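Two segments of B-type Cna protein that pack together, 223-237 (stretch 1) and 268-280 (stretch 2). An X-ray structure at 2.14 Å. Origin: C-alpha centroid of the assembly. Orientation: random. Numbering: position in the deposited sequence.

Stretch 1 223-237: KVPVTTPSGTLSFKG
Stretch 2, residues 268-280: KDSKSLSAKWTRA

A tryptophan that lies across its own partner strand, rather than projecting clear of it, gives this antiparallel pairing its character. Of the 1100 Å² buried between the stretches, Trp277 (chi1 62°, chi2 90°) contributes the largest share. Gly231 O and Thr232 N lie over one indole face; Val224 CG1 packs on the opposite face, 3.9 Å from the centroid of Trp277's six-membered ring. Trp277 NE1 donates to Pro229 O, near the ring plane at its edge, at 2.9 Å. Gly231 has no side chain; an ideal CB would come to contact distance, 4.0 Å, of Trp277 CZ2.

From the indole onward runs a regular ladder, in which backbone pairing fixes register. Extended strands 231-237 and 273-277 run at 160°. Reciprocal bonds join Gly231 N to Trp277 O and Trp277 N to Gly231 O (both 3.1 Å), Leu233 N to Ala275 O and Ala275 N to Leu233 O (both 2.9 Å), and Phe235 N to Leu273 O (2.9 Å) and Leu273 N to Phe235 O (2.8 Å). Buried Leu233, Phe235, Ala275 and Trp277 share one apolar face with Leu273: Leu233 CB (chi1 t, chi2 p) meets Trp277 CZ3 at 3.7 Å, and Leu273 CB (chi1 m) covers the Phe235 ring (chi1 p), 4.2 Å from its centroid. Polar Thr232, Ser274 and Lys276 suit the other face, where they are exposed; Ser234 joins them.

Polar contacts secure both ends. Gly237 N donates to Ser270 OG (chi1 p), and Ser270 N to Gly237 O, each at 2.9 Å. Extended Lys236 (p, t, t, t) brings NZ within 2.9 Å of Asp269 OD2, a salt bridge. At the other end, Ser230 OG (chi1 m) accepts from Arg279 N at 2.8 Å. Arg279's extended side chain (t, t, t) sets Thr227 O over one guanidinium face, 3.1 Å from Arg279 NH1. A type I turn, Pro225-Thr228, follows strand 223-225; Pro229 and Ser230 then lead into strand 231-237.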

ATOM      1  N   LYS A 223      24.465 -22.962  10.339  1.00 39.82           N
ATOM      2  CA  LYS A 223      25.548 -23.737  10.941  1.00 40.16           C
ATOM      3  C   LYS A 223      26.135 -24.716   9.942  1.00 39.59           C
ATOM      4  O   LYS A 223      25.409 -25.497   9.343  1.00 40.04           O
ATOM      5  CB  LYS A 223      25.040 -24.471  12.175  1.00 41.08           C
ATOM      6  CG  LYS A 223      24.465 -23.527  13.218  1.00 41.96           C
ATOM      7  CD  LYS A 223      24.498 -24.108  14.604  1.00 43.54           C
ATOM      8  CE  LYS A 223      23.921 -23.124  15.603  1.00 44.45           C
ATOM      9  NZ  LYS A 223      24.070 -23.541  17.009  1.00 46.59           N
ATOM     10  N   VAL A 224      27.449 -24.666   9.776  1.00 39.43           N
ATOM     11  CA  VAL A 224      28.176 -25.461   8.792  1.00 39.68           C
ATOM     12  C   VAL A 224      29.156 -26.317   9.588  1.00 39.68           C
ATOM     13  O   VAL A 224      29.953 -25.769  10.340  1.00 39.23           O
ATOM     14  CB  VAL A 224      28.937 -24.557   7.785  1.00 39.78           C
ATOM     15  CG1 VAL A 224      29.756 -25.384   6.795  1.00 40.15           C
ATOM     16  CG2 VAL A 224      27.958 -23.650   7.035  1.00 39.57           C
ATOM     17  N   PRO A 225      29.093 -27.657   9.441  1.00 40.24           N
ATOM     18  CA  PRO A 225      30.009 -28.502  10.234  1.00 40.97           C
ATOM     19  C   PRO A 225      31.484 -28.146  10.030  1.00 41.02           C
ATOM     20  O   PRO A 225      31.906 -27.893   8.895  1.00 40.67           O
ATOM     21  CB  PRO A 225      29.710 -29.911   9.722  1.00 41.18           C
ATOM     22  CG  PRO A 225      28.335 -29.858   9.187  1.00 41.12           C
ATOM     23  CD  PRO A 225      28.172 -28.474   8.620  1.00 40.67           C
ATOM     24  N   VAL A 226      32.257 -28.113  11.119  1.00 41.25           N
ATOM     25  CA  VAL A 226      33.698 -27.787  11.022  1.00 41.54           C
ATOM     26  C   VAL A 226      34.498 -28.825  10.223  1.00 41.61           C
ATOM     27  O   VAL A 226      35.629 -28.582   9.850  1.00 42.53           O
ATOM     28  CB  VAL A 226      34.369 -27.539  12.405  1.00 42.15           C
ATOM     29  CG1 VAL A 226      33.723 -26.347  13.118  1.00 41.94           C
ATOM     30  CG2 VAL A 226      34.358 -28.781  13.292  1.00 42.53           C
ATOM     31  N   THR A 227      33.911 -29.986   9.962  1.00 42.51           N
ATOM     32  CA  THR A 227      34.475 -30.979   9.034  1.00 43.24           C
ATOM     33  C   THR A 227      34.364 -30.612   7.554  1.00 43.66           C
ATOM     34  O   THR A 227      35.016 -31.228   6.712  1.00 44.36           O
ATOM     35  CB  THR A 227      33.880 -32.391   9.276  1.00 44.05           C
ATOM     36  OG1 THR A 227      32.449 -32.331   9.407  1.00 44.34           O
ATOM     37  CG2 THR A 227      34.417 -32.947  10.578  1.00 44.04           C
ATOM     38  N   THR A 228      33.554 -29.603   7.231  1.00 43.11           N
ATOM     39  CA  THR A 228      33.337 -29.200   5.856  1.00 42.92           C
ATOM     40  C   THR A 228      34.628 -28.619   5.269  1.00 43.42           C
ATOM     41  O   THR A 228      35.271 -27.787   5.922  1.00 44.05           O
ATOM     42  CB  THR A 228      32.215 -28.152   5.789  1.00 42.70           C
ATOM     43  OG1 THR A 228      31.063 -28.662   6.458  1.00 42.61           O
ATOM     44  CG2 THR A 228      31.855 -27.796   4.348  1.00 42.85           C
ATOM     45  N   PRO A 229      35.010 -29.046   4.046  1.00 44.11           N
ATOM     46  CA  PRO A 229      36.132 -28.428   3.328  1.00 44.85           C
ATOM     47  C   PRO A 229      36.000 -26.903   3.192  1.00 44.58           C
ATOM     48  O   PRO A 229      34.901 -26.397   3.003  1.00 43.49           O
ATOM     49  CB  PRO A 229      36.069 -29.090   1.952  1.00 45.95           C
ATOM     50  CG  PRO A 229      35.435 -30.419   2.188  1.00 46.01           C
ATOM     51  CD  PRO A 229      34.473 -30.212   3.315  1.00 44.73           C
ATOM     52  N   SER A 230      37.122 -26.199   3.304  1.00 45.22           N
ATOM     53  CA  SER A 230      37.144 -24.736   3.241  1.00 45.71           C
ATOM     54  C   SER A 230      36.385 -24.228   2.026  1.00 45.89           C
ATOM     55  O   SER A 230      36.521 -24.780   0.934  1.00 46.74           O
ATOM     56  CB  SER A 230      38.578 -24.219   3.189  1.00 47.00           C
ATOM     57  OG  SER A 230      39.294 -24.599   4.362  1.00 46.36           O
ATOM     58  N   GLY A 231      35.552 -23.216   2.214  1.00 44.98           N
ATOM     59  CA  GLY A 231      34.777 -22.693   1.096  1.00 45.74           C
ATOM     60  C   GLY A 231      33.704 -21.684   1.464  1.00 44.85           C
ATOM     61  O   GLY A 231      33.749 -21.049   2.524  1.00 44.17           O
ATOM     62  N   THR A 232      32.741 -21.544   0.561  1.00 44.54           N
ATOM     63  CA  THR A 232      31.695 -20.551   0.689  1.00 43.84           C
ATOM     64  C   THR A 232      30.326 -21.120   0.340  1.00 43.22           C
ATOM     65  O   THR A 232      30.192 -22.101  -0.392  1.00 43.73           O
ATOM     66  CB  THR A 232      31.940 -19.343  -0.237  1.00 44.36           C
ATOM     67  OG1 THR A 232      31.969 -19.793  -1.594  1.00 44.88           O
ATOM     68  CG2 THR A 232      33.261 -18.644   0.095  1.00 45.50           C
ATOM     69  N   LEU A 233      29.321 -20.433   0.850  1.00 42.29           N
ATOM     70  CA  LEU A 233      27.929 -20.717   0.603  1.00 42.03           C
ATOM     71  C   LEU A 233      27.274 -19.374   0.301  1.00 41.63           C
ATOM     72  O   LEU A 233      27.601 -18.381   0.939  1.00 40.90           O
ATOM     73  CB  LEU A 233      27.342 -21.295   1.891  1.00 41.82           C
ATOM     74  CG  LEU A 233      25.861 -21.532   1.995  1.00 41.72           C
ATOM     75  CD1 LEU A 233      25.434 -22.512   0.900  1.00 42.79           C
ATOM     76  CD2 LEU A 233      25.582 -22.109   3.373  1.00 41.46           C
ATOM     77  N   SER A 234      26.357 -19.332  -0.656  1.00 41.83           N
ATOM     78  CA  SER A 234      25.609 -18.102  -0.923  1.00 41.81           C
ATOM     79  C   SER A 234      24.111 -18.356  -0.882  1.00 40.94           C
ATOM     80  O   SER A 234      23.649 -19.436  -1.204  1.00 40.96           O
ATOM     81  CB  SER A 234      26.053 -17.464  -2.249  1.00 43.21           C
ATOM     82  OG  SER A 234      25.740 -18.291  -3.353  1.00 44.43           O
ATOM     83  N   PHE A 235      23.354 -17.350  -0.454  1.00 40.47           N
ATOM     84  CA  PHE A 235      21.889 -17.444  -0.398  1.00 39.72           C
ATOM     85  C   PHE A 235      21.216 -16.077  -0.465  1.00 39.52           C
ATOM     86  O   PHE A 235      21.879 -15.041  -0.387  1.00 39.75           O
ATOM     87  CB  PHE A 235      21.441 -18.197   0.866  1.00 39.13           C
ATOM     88  CG  PHE A 235      21.670 -17.451   2.157  1.00 38.89           C
ATOM     89  CD1 PHE A 235      22.902 -17.476   2.789  1.00 39.60           C
ATOM     90  CD2 PHE A 235      20.637 -16.744   2.754  1.00 38.94           C
ATOM     91  CE1 PHE A 235      23.114 -16.776   3.980  1.00 40.03           C
ATOM     92  CE2 PHE A 235      20.828 -16.049   3.945  1.00 39.29           C
ATOM     93  CZ  PHE A 235      22.068 -16.064   4.560  1.00 39.96           C
ATOM     94  N   LYS A 236      19.897 -16.109  -0.618  1.00 38.71           N
ATOM     95  CA  LYS A 236      19.041 -14.930  -0.473  1.00 38.18           C
ATOM     96  C   LYS A 236      17.766 -15.341   0.255  1.00 37.20           C
ATOM     97  O   LYS A 236      17.469 -16.533   0.390  1.00 37.14           O
ATOM     98  CB  LYS A 236      18.667 -14.330  -1.831  1.00 38.38           C
ATOM     99  CG  LYS A 236      17.941 -15.279  -2.760  1.00 38.60           C
ATOM    100  CD  LYS A 236      17.189 -14.632  -3.888  1.00 39.90           C
ATOM    101  CE  LYS A 236      16.369 -15.695  -4.610  1.00 40.49           C
ATOM    102  NZ  LYS A 236      15.813 -15.179  -5.896  1.00 41.37           N
ATOM    103  N   GLY A 237      17.015 -14.340   0.687  1.00 36.36           N
ATOM    104  CA  GLY A 237      15.688 -14.518   1.246  1.00 36.48           C
ATOM    105  C   GLY A 237      14.676 -13.916   0.309  1.00 36.64           C
ATOM    106  O   GLY A 237      14.992 -12.964  -0.397  1.00 37.12           O
ATOM    107  N   LYS A 268       9.263 -10.214  -2.196  1.00 35.77           N
ATOM    108  CA  LYS A 268      10.403  -9.351  -2.430  1.00 36.33           C
ATOM    109  C   LYS A 268      11.702  -9.959  -1.927  1.00 36.18           C
ATOM    110  O   LYS A 268      11.768 -10.416  -0.791  1.00 36.77           O
ATOM    111  CB  LYS A 268      10.196  -7.995  -1.753  1.00 36.67           C
ATOM    112  CG  LYS A 268      11.245  -6.944  -2.148  1.00 37.28           C
ATOM    113  CD  LYS A 268      10.750  -5.541  -1.829  1.00 38.21           C
ATOM    114  CE  LYS A 268      11.810  -4.513  -2.138  1.00 39.31           C
ATOM    115  NZ  LYS A 268      11.094  -3.230  -2.414  1.00 40.88           N
ATOM    116  N   ASP A 269      12.727  -9.934  -2.776  1.00 36.82           N
ATOM    117  CA  ASP A 269      14.039 -10.502  -2.473  1.00 37.50           C
ATOM    118  C   ASP A 269      14.921  -9.591  -1.628  1.00 37.85           C
ATOM    119  O   ASP A 269      14.903  -8.369  -1.789  1.00 37.48           O
ATOM    120  CB  ASP A 269      14.817 -10.813  -3.759  1.00 39.28           C
ATOM    121  CG  ASP A 269      14.313 -12.050  -4.470  1.00 39.85           C
ATOM    122  OD1 ASP A 269      13.378 -12.692  -3.974  1.00 39.78           O
ATOM    123  OD2 ASP A 269      14.876 -12.407  -5.529  1.00 41.74           O
ATOM    124  N   SER A 270      15.721 -10.214  -0.762  1.00 37.56           N
ATOM    125  CA  SER A 270      16.852  -9.573  -0.119  1.00 37.98           C
ATOM    126  C   SER A 270      17.991  -9.471  -1.127  1.00 38.61           C
ATOM    127  O   SER A 270      17.900 -10.002  -2.225  1.00 38.29           O
ATOM    128  CB  SER A 270      17.334 -10.441   1.061  1.00 37.70           C
ATOM    129  OG  SER A 270      17.980 -11.619   0.598  1.00 36.86           O
ATOM    130  N   LYS A 271      19.089  -8.869  -0.707  1.00 39.22           N
ATOM    131  CA  LYS A 271      20.350  -9.047  -1.414  1.00 41.09           C
ATOM    132  C   LYS A 271      20.926 -10.471  -1.273  1.00 40.93           C
ATOM    133  O   LYS A 271      20.479 -11.267  -0.446  1.00 40.44           O
ATOM    134  CB  LYS A 271      21.386  -8.050  -0.891  1.00 42.97           C
ATOM    135  CG  LYS A 271      20.984  -6.596  -1.066  1.00 43.49           C
ATOM    136  CD  LYS A 271      21.659  -5.704  -0.034  1.00 45.21           C
ATOM    137  CE  LYS A 271      21.174  -4.265  -0.184  1.00 46.72           C
ATOM    138  NZ  LYS A 271      22.287  -3.341   0.156  1.00 49.33           N
ATOM    139  N   SER A 272      21.923 -10.764  -2.093  1.00 41.93           N
ATOM    140  CA  SER A 272      22.687 -11.988  -2.013  1.00 42.65           C
ATOM    141  C   SER A 272      23.698 -11.909  -0.865  1.00 43.35           C
ATOM    142  O   SER A 272      24.398 -10.913  -0.722  1.00 45.52           O
ATOM    143  CB  SER A 272      23.419 -12.231  -3.331  1.00 44.03           C
ATOM    144  OG  SER A 272      24.112 -13.481  -3.297  1.00 44.47           O
ATOM    145  N   LEU A 273      23.755 -12.956  -0.058  1.00 42.76           N
ATOM    146  CA  LEU A 273      24.679 -13.054   1.082  1.00 43.16           C
ATOM    147  C   LEU A 273      25.590 -14.244   0.920  1.00 42.90           C
ATOM    148  O   LEU A 273      25.185 -15.233   0.331  1.00 42.64           O
ATOM    149  CB  LEU A 273      23.870 -13.216   2.366  1.00 42.38           C
ATOM    150  CG  LEU A 273      22.971 -12.011   2.658  1.00 42.49           C
ATOM    151  CD1 LEU A 273      21.536 -12.428   2.889  1.00 41.59           C
ATOM    152  CD2 LEU A 273      23.531 -11.249   3.845  1.00 43.47           C
ATOM    153  N   SER A 274      26.814 -14.138   1.426  1.00 44.06           N
ATOM    154  CA  SER A 274      27.771 -15.257   1.481  1.00 44.03           C
ATOM    155  C   SER A 274      28.250 -15.531   2.900  1.00 43.58           C
ATOM    156  O   SER A 274      28.538 -14.601   3.640  1.00 44.08           O
ATOM    157  CB  SER A 274      29.013 -14.985   0.613  1.00 45.85           C
ATOM    158  OG  SER A 274      28.657 -14.871  -0.743  1.00 47.55           O
ATOM    159  N   ALA A 275      28.321 -16.810   3.252  1.00 42.86           N
ATOM    160  CA  ALA A 275      28.992 -17.279   4.458  1.00 42.69           C
ATOM    161  C   ALA A 275      30.286 -17.927   3.990  1.00 43.26           C
ATOM    162  O   ALA A 275      30.278 -18.697   3.032  1.00 42.64           O
ATOM    163  CB  ALA A 275      28.126 -18.307   5.200  1.00 42.19           C
ATOM    164  N   LYS A 276      31.388 -17.627   4.665  1.00 44.04           N
ATOM    165  CA  LYS A 276      32.696 -18.182   4.322  1.00 44.45           C
ATOM    166  C   LYS A 276      33.311 -18.829   5.564  1.00 44.34           C
ATOM    167  O   LYS A 276      33.180 -18.299   6.653  1.00 44.64           O
ATOM    168  CB  LYS A 276      33.582 -17.069   3.767  1.00 46.17           C
ATOM    169  CG  LYS A 276      35.006 -17.486   3.424  1.00 47.68           C
ATOM    170  CD  LYS A 276      35.719 -16.435   2.564  1.00 49.54           C
ATOM    171  CE  LYS A 276      37.211 -16.269   2.876  1.00 51.08           C
ATOM    172  NZ  LYS A 276      38.022 -17.523   2.803  1.00 51.42           N
ATOM    173  N   TRP A 277      33.988 -19.973   5.390  1.00 44.15           N
ATOM    174  CA  TRP A 277      34.664 -20.679   6.484  1.00 43.87           C
ATOM    175  C   TRP A 277      35.950 -21.348   6.002  1.00 45.04           C
ATOM    176  O   TRP A 277      36.103 -21.660   4.818  1.00 44.84           O
ATOM    177  CB  TRP A 277      33.734 -21.740   7.093  1.00 42.71           C
ATOM    178  CG  TRP A 277      33.366 -22.782   6.098  1.00 42.44           C
ATOM    179  CD1 TRP A 277      34.033 -23.958   5.850  1.00 42.71           C
ATOM    180  CD2 TRP A 277      32.290 -22.724   5.158  1.00 42.05           C
ATOM    181  NE1 TRP A 277      33.425 -24.637   4.825  1.00 42.93           N
ATOM    182  CE2 TRP A 277      32.353 -23.904   4.378  1.00 42.08           C
ATOM    183  CE3 TRP A 277      31.272 -21.786   4.897  1.00 41.91           C
ATOM    184  CZ2 TRP A 277      31.431 -24.181   3.364  1.00 41.92           C
ATOM    185  CZ3 TRP A 277      30.355 -22.060   3.886  1.00 41.43           C
ATOM    186  CH2 TRP A 277      30.439 -23.252   3.136  1.00 42.16           C
ATOM    187  N   THR A 278      36.856 -21.606   6.943  1.00 45.84           N
ATOM    188  CA  THR A 278      38.091 -22.333   6.661  1.00 46.80           C
ATOM    189  C   THR A 278      38.172 -23.551   7.579  1.00 46.31           C
ATOM    190  O   THR A 278      37.962 -23.440   8.781  1.00 45.74           O
ATOM    191  CB  THR A 278      39.333 -21.421   6.807  1.00 48.49           C
ATOM    192  OG1 THR A 278      39.380 -20.855   8.116  1.00 49.42           O
ATOM    193  CG2 THR A 278      39.275 -20.292   5.814  1.00 49.22           C
ATOM    194  N   ARG A 279      38.456 -24.712   6.997  1.00 46.40           N
ATOM    195  CA  ARG A 279      38.566 -25.954   7.747  1.00 46.09           C
ATOM    196  C   ARG A 279      39.841 -25.919   8.578  1.00 47.13           C
ATOM    197  O   ARG A 279      40.936 -25.609   8.062  1.00 48.53           O
ATOM    198  CB  ARG A 279      38.633 -27.165   6.806  1.00 46.05           C
ATOM    199  CG  ARG A 279      38.712 -28.502   7.517  1.00 45.69           C
ATOM    200  CD  ARG A 279      38.366 -29.670   6.611  1.00 46.00           C
ATOM    201  NE  ARG A 279      38.369 -30.927   7.347  1.00 46.03           N
ATOM    202  CZ  ARG A 279      38.073 -32.127   6.836  1.00 46.78           C
ATOM    203  NH1 ARG A 279      37.728 -32.276   5.558  1.00 47.79           N
ATOM    204  NH2 ARG A 279      38.125 -33.209   7.621  1.00 47.23           N
ATOM    205  N   ALA A 280      39.708 -26.280   9.847  1.00 47.04           N
ATOM    206  CA  ALA A 280      40.848 -26.361  10.756  1.00 48.24           C
ATOM    207  C   ALA A 280      41.752 -27.517  10.353  1.00 49.40           C
ATOM    208  O   ALA A 280      41.319 -28.506   9.751  1.00 50.20           O
ATOM    209  CB  ALA A 280      40.372 -26.535  12.204  1.00 47.66           C
ATOM    210  OXT ALA A 280      42.953 -27.497  10.619  1.00 51.09           O
TER